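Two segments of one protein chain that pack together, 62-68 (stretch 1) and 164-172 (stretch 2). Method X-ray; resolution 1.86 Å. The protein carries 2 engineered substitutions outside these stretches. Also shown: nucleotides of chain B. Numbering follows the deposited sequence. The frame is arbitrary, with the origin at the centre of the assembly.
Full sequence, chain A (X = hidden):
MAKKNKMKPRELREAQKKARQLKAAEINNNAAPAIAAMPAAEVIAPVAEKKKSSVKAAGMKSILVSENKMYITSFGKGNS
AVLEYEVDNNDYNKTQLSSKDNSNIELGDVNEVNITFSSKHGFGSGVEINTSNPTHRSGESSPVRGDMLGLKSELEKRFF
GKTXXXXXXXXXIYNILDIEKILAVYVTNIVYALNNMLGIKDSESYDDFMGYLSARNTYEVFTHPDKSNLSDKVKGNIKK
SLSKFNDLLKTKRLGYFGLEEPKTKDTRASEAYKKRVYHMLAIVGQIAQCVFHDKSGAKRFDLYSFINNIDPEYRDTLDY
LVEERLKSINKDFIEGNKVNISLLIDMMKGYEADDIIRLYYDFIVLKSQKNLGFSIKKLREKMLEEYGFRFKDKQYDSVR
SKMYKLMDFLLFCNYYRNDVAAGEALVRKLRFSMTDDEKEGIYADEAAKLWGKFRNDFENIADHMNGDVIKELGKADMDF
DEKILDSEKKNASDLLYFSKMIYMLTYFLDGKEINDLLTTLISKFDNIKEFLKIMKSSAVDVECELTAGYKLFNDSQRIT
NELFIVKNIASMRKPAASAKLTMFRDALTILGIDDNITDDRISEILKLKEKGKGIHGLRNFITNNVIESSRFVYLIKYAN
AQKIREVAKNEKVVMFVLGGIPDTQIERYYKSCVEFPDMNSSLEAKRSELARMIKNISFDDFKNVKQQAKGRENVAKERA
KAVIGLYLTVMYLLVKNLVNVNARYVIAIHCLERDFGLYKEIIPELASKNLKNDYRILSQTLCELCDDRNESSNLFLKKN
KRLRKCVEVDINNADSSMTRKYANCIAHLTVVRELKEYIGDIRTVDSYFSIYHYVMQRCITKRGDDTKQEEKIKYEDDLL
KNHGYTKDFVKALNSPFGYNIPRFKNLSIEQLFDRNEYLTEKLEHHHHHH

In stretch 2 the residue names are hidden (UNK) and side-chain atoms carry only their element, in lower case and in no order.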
# COMPACT_ATOMS: atom_id res chain seq x y z
N SER A 62 -24.05 10.16 7.07
CA SER A 62 -24.44 8.86 7.63
C SER A 62 -25.75 8.94 8.42
O SER A 62 -26.09 10.00 8.87
CB SER A 62 -23.31 8.39 8.49
OG SER A 62 -23.74 7.61 9.55
N ILE A 63 -26.47 7.83 8.48
CA ILE A 63 -27.63 7.73 9.40
C ILE A 63 -27.25 6.66 10.42
O ILE A 63 -27.23 5.51 10.08
CB ILE A 63 -28.92 7.36 8.66
CG1 ILE A 63 -29.22 8.32 7.52
CG2 ILE A 63 -30.06 7.29 9.66
CD1 ILE A 63 -30.48 8.01 6.79
N LEU A 64 -26.93 7.08 11.63
CA LEU A 64 -26.57 6.15 12.72
C LEU A 64 -27.86 5.66 13.36
O LEU A 64 -28.75 6.47 13.55
CB LEU A 64 -25.65 6.86 13.70
CG LEU A 64 -24.37 7.37 13.05
CD1 LEU A 64 -23.59 8.26 13.98
CD2 LEU A 64 -23.51 6.23 12.56
N VAL A 65 -27.93 4.37 13.66
CA VAL A 65 -29.18 3.81 14.21
C VAL A 65 -28.94 3.21 15.59
O VAL A 65 -27.97 2.50 15.78
CB VAL A 65 -29.83 2.77 13.27
CG1 VAL A 65 -31.14 2.28 13.83
CG2 VAL A 65 -30.00 3.27 11.85
N SER A 66 -29.81 3.57 16.50
CA SER A 66 -29.89 2.97 17.85
C SER A 66 -31.27 2.30 17.96
O SER A 66 -32.06 2.36 17.01
CB SER A 66 -29.70 3.97 18.93
OG SER A 66 -30.92 4.60 19.20
N GLU A 67 -31.54 1.65 19.08
CA GLU A 67 -32.85 0.98 19.14
C GLU A 67 -33.96 2.04 19.04
O GLU A 67 -34.86 1.84 18.27
CB GLU A 67 -32.94 0.10 20.38
CG GLU A 67 -34.21 -0.72 20.46
CD GLU A 67 -34.31 -1.80 19.39
OE1 GLU A 67 -33.51 -1.76 18.45
OE2 GLU A 67 -35.19 -2.66 19.50
N ASN A 68 -33.85 3.15 19.74
CA ASN A 68 -35.01 4.07 19.73
C ASN A 68 -34.81 5.30 18.83
O ASN A 68 -35.80 5.91 18.50
CB ASN A 68 -35.42 4.41 21.16
CG ASN A 68 -35.82 3.18 21.95
OD1 ASN A 68 -35.15 2.81 22.90
ND2 ASN A 68 -36.89 2.53 21.55
N UNK A 164 -24.36 -4.14 21.90
CA UNK A 164 -25.04 -2.83 21.88
C UNK A 164 -26.22 -2.88 20.92
O UNK A 164 -26.12 -3.53 19.90
c UNK A 164 -22.18 -0.26 24.31
c UNK A 164 -20.81 -1.88 23.27
c UNK A 164 -22.99 -1.44 22.39
c UNK A 164 -24.09 -1.73 21.41
c UNK A 164 -21.81 -2.14 22.35
c UNK A 164 -21.00 -0.94 24.24
c UNK A 164 -23.18 -0.51 23.39
N UNK A 165 -27.26 -2.12 21.23
CA UNK A 165 -28.45 -2.01 20.36
C UNK A 165 -28.30 -0.78 19.45
O UNK A 165 -29.17 0.05 19.44
c UNK A 165 -29.74 -1.98 21.16
o UNK A 165 -30.95 -4.00 21.34
c UNK A 165 -30.65 -3.04 20.60
o UNK A 165 -30.98 -2.93 19.40
N UNK A 166 -27.19 -0.72 18.75
CA UNK A 166 -26.87 0.37 17.82
C UNK A 166 -25.96 -0.20 16.73
O UNK A 166 -25.44 -1.28 16.89
o UNK A 166 -24.68 1.71 20.23
o UNK A 166 -24.04 0.94 18.34
c UNK A 166 -24.88 1.39 19.08
c UNK A 166 -26.28 1.58 18.53
N UNK A 167 -25.83 0.54 15.66
CA UNK A 167 -25.00 0.09 14.52
C UNK A 167 -23.71 0.92 14.46
O UNK A 167 -23.10 0.92 13.44
n UNK A 167 -26.17 1.75 11.46
c UNK A 167 -25.94 1.58 12.74
o UNK A 167 -25.85 2.51 13.51
c UNK A 167 -25.78 0.16 13.22
N UNK A 168 -23.43 1.68 15.51
CA UNK A 168 -22.24 2.57 15.54
C UNK A 168 -20.97 1.81 15.92
O UNK A 168 -19.97 2.02 15.28
c UNK A 168 -23.88 4.35 16.31
c UNK A 168 -22.48 3.76 16.47
c UNK A 168 -24.16 5.53 17.18
c UNK A 168 -21.40 4.81 16.27
N UNK A 169 -21.04 0.98 16.94
CA UNK A 169 -19.83 0.26 17.42
C UNK A 169 -19.27 -0.66 16.32
O UNK A 169 -18.09 -0.70 16.16
c UNK A 169 -20.54 0.34 19.84
c UNK A 169 -20.13 -0.51 18.70
c UNK A 169 -19.88 0.74 20.94
c UNK A 169 -21.88 1.56 21.04
n UNK A 169 -20.74 1.49 21.66
n UNK A 169 -21.79 0.87 19.94
N UNK A 170 -20.15 -1.36 15.62
CA UNK A 170 -19.73 -2.31 14.56
C UNK A 170 -19.00 -1.57 13.44
O UNK A 170 -18.12 -2.14 12.86
c UNK A 170 -19.39 -5.19 14.07
c UNK A 170 -20.42 -4.41 13.32
c UNK A 170 -20.91 -3.18 14.08
c UNK A 170 -21.95 -2.39 13.32
N UNK A 171 -19.44 -0.37 13.11
CA UNK A 171 -18.78 0.42 12.04
C UNK A 171 -17.35 0.78 12.47
O UNK A 171 -16.46 0.71 11.66
c UNK A 171 -21.75 2.40 10.56
n UNK A 171 -22.90 2.62 11.16
c UNK A 171 -19.65 1.60 11.65
o UNK A 171 -21.32 3.13 9.70
c UNK A 171 -20.98 1.20 11.04
N UNK A 172 -17.17 1.16 13.73
CA UNK A 172 -15.81 1.46 14.23
C UNK A 172 -14.98 0.17 14.15
O UNK A 172 -13.89 0.22 13.64
c UNK A 172 -15.93 1.94 15.67
c UNK A 172 -13.86 1.07 16.77
c UNK A 172 -14.90 3.18 17.58
c UNK A 172 -14.63 2.31 16.37
P C B 24 -18.97 -0.97 5.66
OP1 C B 24 -17.71 -1.70 5.84
OP2 C B 24 -19.73 -0.94 4.44
O5' C B 24 -19.99 -1.58 6.74
C5' C B 24 -19.50 -2.26 7.89
C4' C B 24 -20.64 -2.71 8.77
O4' C B 24 -21.27 -1.56 9.39
C3' C B 24 -21.76 -3.39 8.04
O3' C B 24 -21.41 -4.73 7.85
C2' C B 24 -22.91 -3.22 9.03
O2' C B 24 -22.83 -4.15 10.09
C1' C B 24 -22.68 -1.79 9.48
N1 C B 24 -23.39 -0.74 8.71
C2 C B 24 -24.68 -0.37 9.12
O2 C B 24 -25.19 -0.97 10.09
N3 C B 24 -25.35 0.59 8.44
C4 C B 24 -24.74 1.23 7.43
N4 C B 24 -25.39 2.23 6.82
C5 C B 24 -23.42 0.89 7.01
C6 C B 24 -22.79 -0.10 7.66
P U B 23 -22.85 4.13 4.34
OP1 U B 23 -23.25 4.84 5.57
OP2 U B 23 -22.40 4.85 3.16
O5' U B 23 -21.67 3.16 4.80
C5' U B 23 -20.74 2.56 3.87
C4' U B 23 -19.46 2.21 4.63
O4' U B 23 -18.83 3.47 4.98
C3' U B 23 -19.70 1.50 5.97
O3' U B 23 -18.72 0.51 6.18
C2' U B 23 -19.55 2.59 6.99
O2' U B 23 -19.25 2.13 8.31
C1' U B 23 -18.48 3.48 6.35
N1 U B 23 -18.57 4.85 6.86
C2 U B 23 -17.54 5.35 7.63
O2 U B 23 -16.55 4.71 7.88
N3 U B 23 -17.74 6.61 8.13
C4 U B 23 -18.83 7.40 7.96
O4 U B 23 -18.87 8.50 8.50
C5 U B 23 -19.85 6.84 7.13
C6 U B 23 -19.68 5.62 6.61
O HOH W 1 -22.82 4.95 8.25
O HOH W 2 -24.91 4.12 9.83

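Position 164 has one carbon followed by a ring of six carbons. With no oxygen on the ring, this is Phe164. Its side chain is out of reach of stretch 1.

Position 165 has two carbons, the second carrying two oxygens. One end oxygen comes close to Glu67 OE1. One carbon before the carboxylate makes it Asp165, since a glutamate would need one more. Asp165 OD2 lies 2.9 Å from Glu67 OE1. Both are acceptors of like charge, so this is no hydrogen bond. The Glu67 side chain is poorly ordered.

Position 166 again has two carbons, the second with two oxygens, and its CB lies 3.9 Å from Ser66 CA. An asparagine would have the same shape, but both end atoms are oxygens, so this is Asp166. Its end leads away from stretch 1 and turns back to its own stretch. Asp166 OD1 accepts from the backbone N of residue 168 at 3.0 Å.

Position 167 has two carbons, the second carrying one oxygen and one nitrogen. Its CB points toward stretch 1, and the oxygen takes a hydrogen bond from Val65 N. This short amide is Asn167. The bond from Val65 N to Asn167 OD1 is 2.8 Å. Asn167 ND2 makes a weak bond of 3.2 Å to O2 of C24 in chain B.

Position 168 has four carbons, forked at the first, with one arm two carbons long. The end of the long arm packs on Leu64 CB. That branching is Ile168, with CD1 4.0 Å from Leu64 CB.

Position 169 has one carbon and a five-membered ring of three carbons and two nitrogens, hence His169. It does not reach stretch 1. His169 ND1 donates to Asp166 OD1 at 2.8 Å.

Position 170 repeats the fork at the first carbon with one longer arm, and is Ile170. It too is out of reach of stretch 1.

Position 171 has three carbons, the third carrying one oxygen and one nitrogen. The nitrogen nears Leu64 CD2. This is Gln171. Gln171 NE2 lies 3.9 Å from Leu64 CD2 and donates to Asn167 O at 2.9 Å. Gln171 OE1 accepts from O2' of U23 in chain B at 2.7 Å.

Position 172 has four carbons forked at the second, so it is Leu172. It faces no residue of stretch 1.

The contact centres on Val65 and Asn167. Val65 N donates to the side chain, and Asn167 N returns a bond to Val65 O at 2.9 Å. Ser66 and Asp166 form a single bridge, CA to CA 4.0 Å. One water joins Ile63 O to Gln171 NE2, and another joins Ser62 OG to Gln171 OE1 and a U23 phosphate oxygen.

Stretch 2, residues 164-172: FDDNIHIQL
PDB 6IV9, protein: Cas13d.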